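PDB 3QQW: putative citrate lyase from Ralstonia eutropha, which probably acts as a magnesium-dependent lyase that cleaves (S)-citramalyl-CoA. Local coordinates for residues 43-57 with 80-92. Sequence-based numbering, arbitrary orientation.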
ATOM      1  N   VAL C  43     -39.380   9.783   1.618  1.00 39.00           N
ATOM      2  CA  VAL C  43     -40.531  10.029   2.477  1.00 40.73           C
ATOM      3  C   VAL C  43     -41.097   8.675   2.904  1.00 46.88           C
ATOM      4  O   VAL C  43     -41.446   8.493   4.070  1.00 48.08           O
ATOM      5  CB  VAL C  43     -41.575  10.942   1.775  1.00 43.69           C
ATOM      6  CG1 VAL C  43     -42.804  11.114   2.631  1.00 43.47           C
ATOM      7  CG2 VAL C  43     -40.962  12.303   1.460  1.00 42.73           C
ATOM      8  N   GLU C  44     -41.125   7.716   1.962  1.00 43.65           N
ATOM      9  CA  GLU C  44     -41.642   6.369   2.181  1.00 44.50           C
ATOM     10  C   GLU C  44     -40.735   5.546   3.115  1.00 49.45           C
ATOM     11  O   GLU C  44     -41.225   4.921   4.038  1.00 51.60           O
ATOM     12  CB  GLU C  44     -41.788   5.658   0.824  1.00 45.81           C
ATOM     13  CG  GLU C  44     -42.554   4.339   0.876  1.00 52.84           C
ATOM     14  CD  GLU C  44     -42.497   3.473  -0.367  1.00 76.37           C
ATOM     15  OE1 GLU C  44     -42.577   4.029  -1.485  1.00 63.98           O
ATOM     16  OE2 GLU C  44     -42.436   2.231  -0.221  1.00 90.89           O
ATOM     17  N   TYR C  45     -39.438   5.539   2.850  1.00 46.96           N
ATOM     18  CA  TYR C  45     -38.440   4.756   3.565  1.00 48.33           C
ATOM     19  C   TYR C  45     -37.868   5.444   4.792  1.00 49.64           C
ATOM     20  O   TYR C  45     -37.362   4.774   5.691  1.00 49.98           O
ATOM     21  CB  TYR C  45     -37.243   4.478   2.628  1.00 48.77           C
ATOM     22  CG  TYR C  45     -37.373   3.403   1.563  1.00 50.94           C
ATOM     23  CD1 TYR C  45     -38.569   2.715   1.368  1.00 53.85           C
ATOM     24  CD2 TYR C  45     -36.284   3.071   0.748  1.00 50.90           C
ATOM     25  CE1 TYR C  45     -38.678   1.721   0.386  1.00 56.52           C
ATOM     26  CE2 TYR C  45     -36.375   2.067  -0.217  1.00 52.40           C
ATOM     27  CZ  TYR C  45     -37.568   1.394  -0.394  1.00 60.26           C
ATOM     28  OH  TYR C  45     -37.611   0.428  -1.373  1.00 61.68           O
ATOM     29  N   GLY C  46     -37.868   6.762   4.768  1.00 44.73           N
ATOM     30  CA  GLY C  46     -37.209   7.597   5.761  1.00 43.66           C
ATOM     31  C   GLY C  46     -35.871   7.974   5.158  1.00 45.45           C
ATOM     32  O   GLY C  46     -35.446   7.320   4.187  1.00 43.00           O
ATOM     33  N   PRO C  47     -35.166   9.012   5.681  1.00 41.17           N
ATOM     34  CA  PRO C  47     -33.890   9.412   5.054  1.00 39.74           C
ATOM     35  C   PRO C  47     -32.734   8.407   5.301  1.00 44.35           C
ATOM     36  O   PRO C  47     -31.619   8.794   5.662  1.00 44.83           O
ATOM     37  CB  PRO C  47     -33.626  10.799   5.653  1.00 41.32           C
ATOM     38  CG  PRO C  47     -34.300  10.772   6.988  1.00 46.42           C
ATOM     39  CD  PRO C  47     -35.512   9.888   6.823  1.00 43.03           C
ATOM     40  N   VAL C  48     -32.996   7.106   5.038  1.00 41.16           N
ATOM     41  CA  VAL C  48     -32.031   5.979   5.153  1.00 39.43           C
ATOM     42  C   VAL C  48     -31.061   6.027   3.975  1.00 40.15           C
ATOM     43  O   VAL C  48     -30.042   5.347   3.976  1.00 39.27           O
ATOM     44  CB  VAL C  48     -32.693   4.573   5.300  1.00 42.25           C
ATOM     45  CG1 VAL C  48     -33.513   4.493   6.577  1.00 43.23           C
ATOM     46  CG2 VAL C  48     -33.520   4.190   4.073  1.00 41.39           C
ATOM     47  N   PHE C  49     -31.379   6.851   2.977  1.00 36.65           N
ATOM     48  CA  PHE C  49     -30.534   7.064   1.816  1.00 35.28           C
ATOM     49  C   PHE C  49     -30.575   8.536   1.401  1.00 39.31           C
ATOM     50  O   PHE C  49     -31.600   9.217   1.586  1.00 38.07           O
ATOM     51  CB  PHE C  49     -30.936   6.152   0.640  1.00 36.66           C
ATOM     52  CG  PHE C  49     -32.253   6.504  -0.019  1.00 37.60           C
ATOM     53  CD1 PHE C  49     -33.464   6.080   0.528  1.00 39.43           C
ATOM     54  CD2 PHE C  49     -32.280   7.213  -1.213  1.00 38.29           C
ATOM     55  CE1 PHE C  49     -34.673   6.378  -0.103  1.00 40.73           C
ATOM     56  CE2 PHE C  49     -33.496   7.525  -1.832  1.00 39.96           C
ATOM     57  CZ  PHE C  49     -34.680   7.093  -1.281  1.00 38.67           C
ATOM     58  N   ASP C  50     -29.447   9.015   0.857  1.00 34.66           N
ATOM     59  CA  ASP C  50     -29.333  10.339   0.293  1.00 34.31           C
ATOM     60  C   ASP C  50     -29.630  10.270  -1.204  1.00 36.87           C
ATOM     61  O   ASP C  50     -29.512   9.215  -1.805  1.00 34.74           O
ATOM     62  CB  ASP C  50     -27.938  10.914   0.536  1.00 35.64           C
ATOM     63  CG  ASP C  50     -27.645  11.317   1.959  1.00 44.76           C
ATOM     64  OD1 ASP C  50     -28.618  11.596   2.720  1.00 43.63           O
ATOM     65  OD2 ASP C  50     -26.451  11.427   2.302  1.00 45.75           O
ATOM     66  N   VAL C  51     -30.015  11.395  -1.809  1.00 34.62           N
ATOM     67  CA  VAL C  51     -30.273  11.441  -3.244  1.00 32.66           C
ATOM     68  C   VAL C  51     -29.231  12.342  -3.882  1.00 34.79           C
ATOM     69  O   VAL C  51     -29.055  13.476  -3.457  1.00 35.82           O
ATOM     70  CB  VAL C  51     -31.712  11.909  -3.545  1.00 38.01           C
ATOM     71  CG1 VAL C  51     -31.943  12.072  -5.040  1.00 38.25           C
ATOM     72  CG2 VAL C  51     -32.726  10.948  -2.955  1.00 39.64           C
ATOM     73  N   THR C  52     -28.543  11.853  -4.902  1.00 32.31           N
ATOM     74  CA  THR C  52     -27.637  12.690  -5.664  1.00 33.43           C
ATOM     75  C   THR C  52     -28.286  12.994  -6.998  1.00 37.75           C
ATOM     76  O   THR C  52     -28.577  12.086  -7.777  1.00 38.82           O
ATOM     77  CB  THR C  52     -26.217  12.089  -5.826  1.00 40.00           C
ATOM     78  OG1 THR C  52     -25.714  11.754  -4.543  1.00 41.54           O
ATOM     79  CG2 THR C  52     -25.255  13.066  -6.477  1.00 31.73           C
ATOM     80  N   CYS C  53     -28.546  14.271  -7.235  1.00 34.96           N
ATOM     81  CA  CYS C  53     -29.070  14.762  -8.509  1.00 35.43           C
ATOM     82  C   CYS C  53     -27.896  14.859  -9.414  1.00 41.53           C
ATOM     83  O   CYS C  53     -26.955  15.623  -9.167  1.00 39.81           O
ATOM     84  CB  CYS C  53     -29.782  16.098  -8.340  1.00 35.08           C
ATOM     85  SG  CYS C  53     -31.037  16.087  -7.051  1.00 38.13           S
ATOM     86  N   ASP C  54     -27.851  13.943 -10.346  1.00 42.18           N
ATOM     87  CA  ASP C  54     -26.720  13.813 -11.224  1.00 43.25           C
ATOM     88  C   ASP C  54     -26.736  14.849 -12.355  1.00 52.46           C
ATOM     89  O   ASP C  54     -27.639  14.819 -13.153  1.00 54.78           O
ATOM     90  CB  ASP C  54     -26.686  12.391 -11.776  1.00 44.39           C
ATOM     91  CG  ASP C  54     -25.302  11.966 -12.219  1.00 49.82           C
ATOM     92  OD1 ASP C  54     -24.404  12.846 -12.307  1.00 47.04           O
ATOM     93  OD2 ASP C  54     -25.113  10.766 -12.485  1.00 54.20           O
ATOM     94  N   CYS C  55     -25.751  15.763 -12.407  1.00 51.91           N
ATOM     95  CA  CYS C  55     -25.595  16.745 -13.497  1.00 54.41           C
ATOM     96  C   CYS C  55     -24.658  16.145 -14.484  1.00 61.91           C
ATOM     97  O   CYS C  55     -25.031  15.998 -15.650  1.00 63.20           O
ATOM     98  CB  CYS C  55     -25.089  18.102 -13.005  1.00 54.27           C
ATOM     99  SG  CYS C  55     -26.340  19.096 -12.162  1.00 57.49           S
ATOM    100  N   GLU C  56     -23.476  15.696 -13.969  1.00 58.47           N
ATOM    101  CA  GLU C  56     -22.364  15.035 -14.652  1.00 59.90           C
ATOM    102  C   GLU C  56     -22.836  14.064 -15.733  1.00 71.20           C
ATOM    103  O   GLU C  56     -22.452  14.236 -16.898  1.00 73.76           O
ATOM    104  CB  GLU C  56     -21.470  14.294 -13.644  1.00 59.30           C
ATOM    105  CG  GLU C  56     -20.020  14.247 -14.076  1.00 62.60           C
ATOM    106  CD  GLU C  56     -19.369  12.882 -14.167  1.00 91.30           C
ATOM    107  OE1 GLU C  56     -19.623  12.022 -13.290  1.00 83.99           O
ATOM    108  OE2 GLU C  56     -18.539  12.700 -15.089  1.00 92.23           O
ATOM    109  N   ASP C  57     -23.667  13.063 -15.357  1.00 70.39           N
ATOM    110  CA  ASP C  57     -24.216  12.084 -16.301  1.00 72.90           C
ATOM    111  C   ASP C  57     -25.584  12.540 -16.820  1.00 78.54           C
ATOM    112  O   ASP C  57     -25.882  12.316 -18.001  1.00 80.76           O
ATOM    113  CB  ASP C  57     -24.322  10.669 -15.680  1.00 74.79           C
ATOM    114  CG  ASP C  57     -23.018   9.906 -15.454  1.00 89.12           C
ATOM    115  OD1 ASP C  57     -21.954  10.378 -15.933  1.00 90.41           O
ATOM    116  OD2 ASP C  57     -23.063   8.826 -14.813  1.00 95.75           O
ATOM    117  N   ASN C  80     -38.662  18.071  -1.809  1.00 42.61           N
ATOM    118  CA  ASN C  80     -37.466  17.684  -1.086  1.00 42.25           C
ATOM    119  C   ASN C  80     -37.781  17.882   0.383  1.00 46.51           C
ATOM    120  O   ASN C  80     -37.509  18.940   0.951  1.00 49.02           O
ATOM    121  CB  ASN C  80     -36.232  18.475  -1.575  1.00 38.61           C
ATOM    122  CG  ASN C  80     -34.986  18.223  -0.780  1.00 47.22           C
ATOM    123  OD1 ASN C  80     -34.930  17.293   0.019  1.00 43.57           O
ATOM    124  ND2 ASN C  80     -33.984  19.091  -0.922  1.00 35.18           N
ATOM    125  N   VAL C  81     -38.388  16.862   0.989  1.00 41.22           N
ATOM    126  CA  VAL C  81     -38.855  16.888   2.367  1.00 40.45           C
ATOM    127  C   VAL C  81     -37.708  16.757   3.383  1.00 44.07           C
ATOM    128  O   VAL C  81     -37.653  17.523   4.334  1.00 45.40           O
ATOM    129  CB  VAL C  81     -39.933  15.792   2.589  1.00 44.16           C
ATOM    130  CG1 VAL C  81     -40.347  15.719   4.053  1.00 44.59           C
ATOM    131  CG2 VAL C  81     -41.150  16.041   1.701  1.00 44.12           C
ATOM    132  N   HIS C  82     -36.827  15.786   3.205  1.00 39.62           N
ATOM    133  CA  HIS C  82     -35.788  15.495   4.189  1.00 37.89           C
ATOM    134  C   HIS C  82     -34.502  16.300   4.029  1.00 41.76           C
ATOM    135  O   HIS C  82     -33.674  16.254   4.936  1.00 42.68           O
ATOM    136  CB  HIS C  82     -35.481  13.988   4.208  1.00 36.56           C
ATOM    137  CG  HIS C  82     -36.624  13.201   4.770  1.00 39.44           C
ATOM    138  ND1 HIS C  82     -36.951  13.257   6.116  1.00 41.89           N
ATOM    139  CD2 HIS C  82     -37.525  12.412   4.142  1.00 39.33           C
ATOM    140  CE1 HIS C  82     -38.015  12.483   6.262  1.00 40.68           C
ATOM    141  NE2 HIS C  82     -38.403  11.967   5.105  1.00 40.05           N
ATOM    142  N   GLY C  83     -34.359  17.054   2.938  1.00 37.44           N
ATOM    143  CA  GLY C  83     -33.187  17.890   2.702  1.00 36.04           C
ATOM    144  C   GLY C  83     -31.924  17.073   2.561  1.00 39.09           C
ATOM    145  O   GLY C  83     -30.842  17.538   2.909  1.00 39.03           O
ATOM    146  N   ARG C  84     -32.067  15.855   2.027  1.00 36.09           N
ATOM    147  CA  ARG C  84     -30.991  14.864   1.880  1.00 35.01           C
ATOM    148  C   ARG C  84     -30.759  14.575   0.421  1.00 36.21           C
ATOM    149  O   ARG C  84     -30.558  13.420  -0.000  1.00 34.62           O
ATOM    150  CB  ARG C  84     -31.316  13.569   2.693  1.00 32.27           C
ATOM    151  CG  ARG C  84     -31.094  13.713   4.228  1.00 36.10           C
ATOM    152  CD  ARG C  84     -29.814  14.445   4.675  1.00 34.11           C
ATOM    153  NE  ARG C  84     -28.585  13.929   4.038  1.00 32.00           N
ATOM    154  CZ  ARG C  84     -27.427  14.590   3.981  1.00 43.02           C
ATOM    155  NH1 ARG C  84     -27.314  15.792   4.524  1.00 29.64           N
ATOM    156  NH2 ARG C  84     -26.377  14.056   3.365  1.00 34.70           N
ATOM    157  N   ALA C  85     -30.751  15.661  -0.338  1.00 32.41           N
ATOM    158  CA  ALA C  85     -30.560  15.692  -1.770  1.00 32.77           C
ATOM    159  C   ALA C  85     -29.355  16.582  -2.106  1.00 38.13           C
ATOM    160  O   ALA C  85     -29.348  17.775  -1.798  1.00 35.76           O
ATOM    161  CB  ALA C  85     -31.826  16.211  -2.437  1.00 33.88           C
ATOM    162  N   GLY C  86     -28.310  15.955  -2.643  1.00 36.39           N
ATOM    163  CA  GLY C  86     -27.087  16.619  -3.083  1.00 35.49           C
ATOM    164  C   GLY C  86     -27.025  16.619  -4.598  1.00 39.63           C
ATOM    165  O   GLY C  86     -27.954  16.146  -5.262  1.00 39.87           O
ATOM    166  N   ALA C  87     -25.936  17.128  -5.164  1.00 35.39           N
ATOM    167  CA  ALA C  87     -25.795  17.164  -6.615  1.00 34.38           C
ATOM    168  C   ALA C  87     -24.400  16.807  -7.057  1.00 38.31           C
ATOM    169  O   ALA C  87     -23.434  17.216  -6.428  1.00 39.50           O
ATOM    170  CB  ALA C  87     -26.158  18.543  -7.147  1.00 35.47           C
ATOM    171  N   ARG C  88     -24.284  16.075  -8.155  1.00 35.76           N
ATOM    172  CA  ARG C  88     -22.980  15.800  -8.743  1.00 35.53           C
ATOM    173  C   ARG C  88     -22.827  16.779  -9.878  1.00 41.61           C
ATOM    174  O   ARG C  88     -23.598  16.738 -10.825  1.00 42.08           O
ATOM    175  CB  ARG C  88     -22.785  14.331  -9.209  1.00 33.31           C
ATOM    176  CG  ARG C  88     -21.492  14.211 -10.019  1.00 39.50           C
ATOM    177  CD  ARG C  88     -20.921  12.844 -10.268  1.00 38.94           C
ATOM    178  NE  ARG C  88     -21.844  11.938 -10.941  1.00 37.40           N
ATOM    179  CZ  ARG C  88     -21.594  10.646 -11.166  1.00 59.42           C
ATOM    180  NH1 ARG C  88     -20.416  10.119 -10.835  1.00 38.87           N
ATOM    181  NH2 ARG C  88     -22.510   9.878 -11.754  1.00 48.42           N
ATOM    182  N   ILE C  89     -21.844  17.666  -9.775  1.00 37.47           N
ATOM    183  CA  ILE C  89     -21.517  18.649 -10.793  1.00 36.48           C
ATOM    184  C   ILE C  89     -20.563  17.986 -11.786  1.00 38.41           C
ATOM    185  O   ILE C  89     -20.150  16.867 -11.564  1.00 37.60           O
ATOM    186  CB  ILE C  89     -20.904  19.912 -10.089  1.00 39.93           C
ATOM    187  CG1 ILE C  89     -19.521  19.579  -9.408  1.00 38.89           C
ATOM    188  CG2 ILE C  89     -21.933  20.496  -9.071  1.00 38.64           C
ATOM    189  CD1 ILE C  89     -18.686  20.762  -8.943  1.00 36.94           C
ATOM    190  N   HIS C  90     -20.195  18.670 -12.849  1.00 35.89           N
ATOM    191  CA  HIS C  90     -19.241  18.203 -13.843  1.00 35.56           C
ATOM    192  C   HIS C  90     -17.798  18.226 -13.269  1.00 41.40           C
ATOM    193  O   HIS C  90     -17.538  18.897 -12.271  1.00 41.07           O
ATOM    194  CB  HIS C  90     -19.351  19.077 -15.116  1.00 37.50           C
ATOM    195  CG  HIS C  90     -20.614  18.818 -15.894  1.00 41.29           C
ATOM    196  ND1 HIS C  90     -21.799  19.508 -15.621  1.00 43.03           N
ATOM    197  CD2 HIS C  90     -20.856  17.921 -16.878  1.00 42.50           C
ATOM    198  CE1 HIS C  90     -22.694  19.034 -16.467  1.00 42.33           C
ATOM    199  NE2 HIS C  90     -22.166  18.085 -17.250  1.00 43.07           N
ATOM    200  N   ASP C  91     -16.865  17.487 -13.903  1.00 39.44           N
ATOM    201  CA  ASP C  91     -15.505  17.376 -13.419  1.00 40.24           C
ATOM    202  C   ASP C  91     -14.716  18.713 -13.518  1.00 47.50           C
ATOM    203  O   ASP C  91     -15.115  19.604 -14.277  1.00 48.88           O
ATOM    204  CB  ASP C  91     -14.783  16.237 -14.138  1.00 42.30           C
ATOM    205  CG  ASP C  91     -14.460  16.517 -15.562  1.00 54.56           C
ATOM    206  OD1 ASP C  91     -15.286  16.174 -16.435  1.00 58.52           O
ATOM    207  OD2 ASP C  91     -13.379  17.066 -15.817  1.00 61.03           O
ATOM    208  N   PRO C  92     -13.590  18.863 -12.770  1.00 43.27           N
ATOM    209  CA  PRO C  92     -12.855  20.145 -12.780  1.00 43.41           C
ATOM    210  C   PRO C  92     -12.293  20.595 -14.134  1.00 48.06           C
ATOM    211  O   PRO C  92     -11.886  21.756 -14.264  1.00 47.24           O
ATOM    212  CB  PRO C  92     -11.705  19.896 -11.795  1.00 44.66           C
ATOM    213  CG  PRO C  92     -12.205  18.816 -10.880  1.00 48.01           C
ATOM    214  CD  PRO C  92     -13.002  17.925 -11.784  1.00 43.55           C
TER
HETATM  215  O   HOH W   1     -40.439  10.401   5.923  1.00 40.67           O
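Three carboxylates of 43-57 gather round a single guanidinium, that of Arg88, and each meets it differently. Asp54 takes it side-on: Arg88 NE reaches Asp54 OD1 at 3.0 Å and Arg88 NH2 reaches Asp54 OD2 at 2.8 Å, both partners lying close to the guanidinium plane. Glu56 comes over a face instead; with the two planes 81° apart, its OE1 pairs with Arg88 NH1 through charge alone. The third, Asp57, adds a longer contact, OD2 to Arg88 NH2 at 3.3 Å. Arg88 runs extended, CG anti to the backbone N (chi1 170°), and bends at chi3 to lie alongside Asp54. Asp54 is itself steadied by an Asx motif, for the backbone N of Asp57 approaches OD1 from the face opposite to Arg88 NE. The two-point grip of Asp54 should fix the guanidinium's rotation, whereas Glu56 and Asp57 are less well ordered.

The parallel strands are joined by Val51 N to Arg84 O, Gly86 N to Val51 O, Cys53 N to Gly86 O, Arg88 N to Cys53 O and, just past strand 49-54, Cys55 N to Arg88 O. At the other end of the pair, a second side-on grip joins Arg84 NE to Asp50 OD1 (2.7 Å) and Arg84 NH2 to Asp50 OD2 (2.8 Å); Asp50 also bridges to Arg251. Beyond it, Pro47 CD sits over one face of the His82 ring, 3.8 Å from its centroid, while a water links His82 NE2 to Val43 O.

Glu56 also pairs with Lys119, and its side chain lies about 5 Å from that of Glu153, a residue predicted to bind both magnesium and substrate. Strands 49-54 and 85-88, joined through helix 64-76, form a beta-alpha-beta unit of the eight-stranded TIM barrel, with Arg88, a predicted substrate-binding residue, at the C-terminal end of its strand, where TIM barrels carry their active sites.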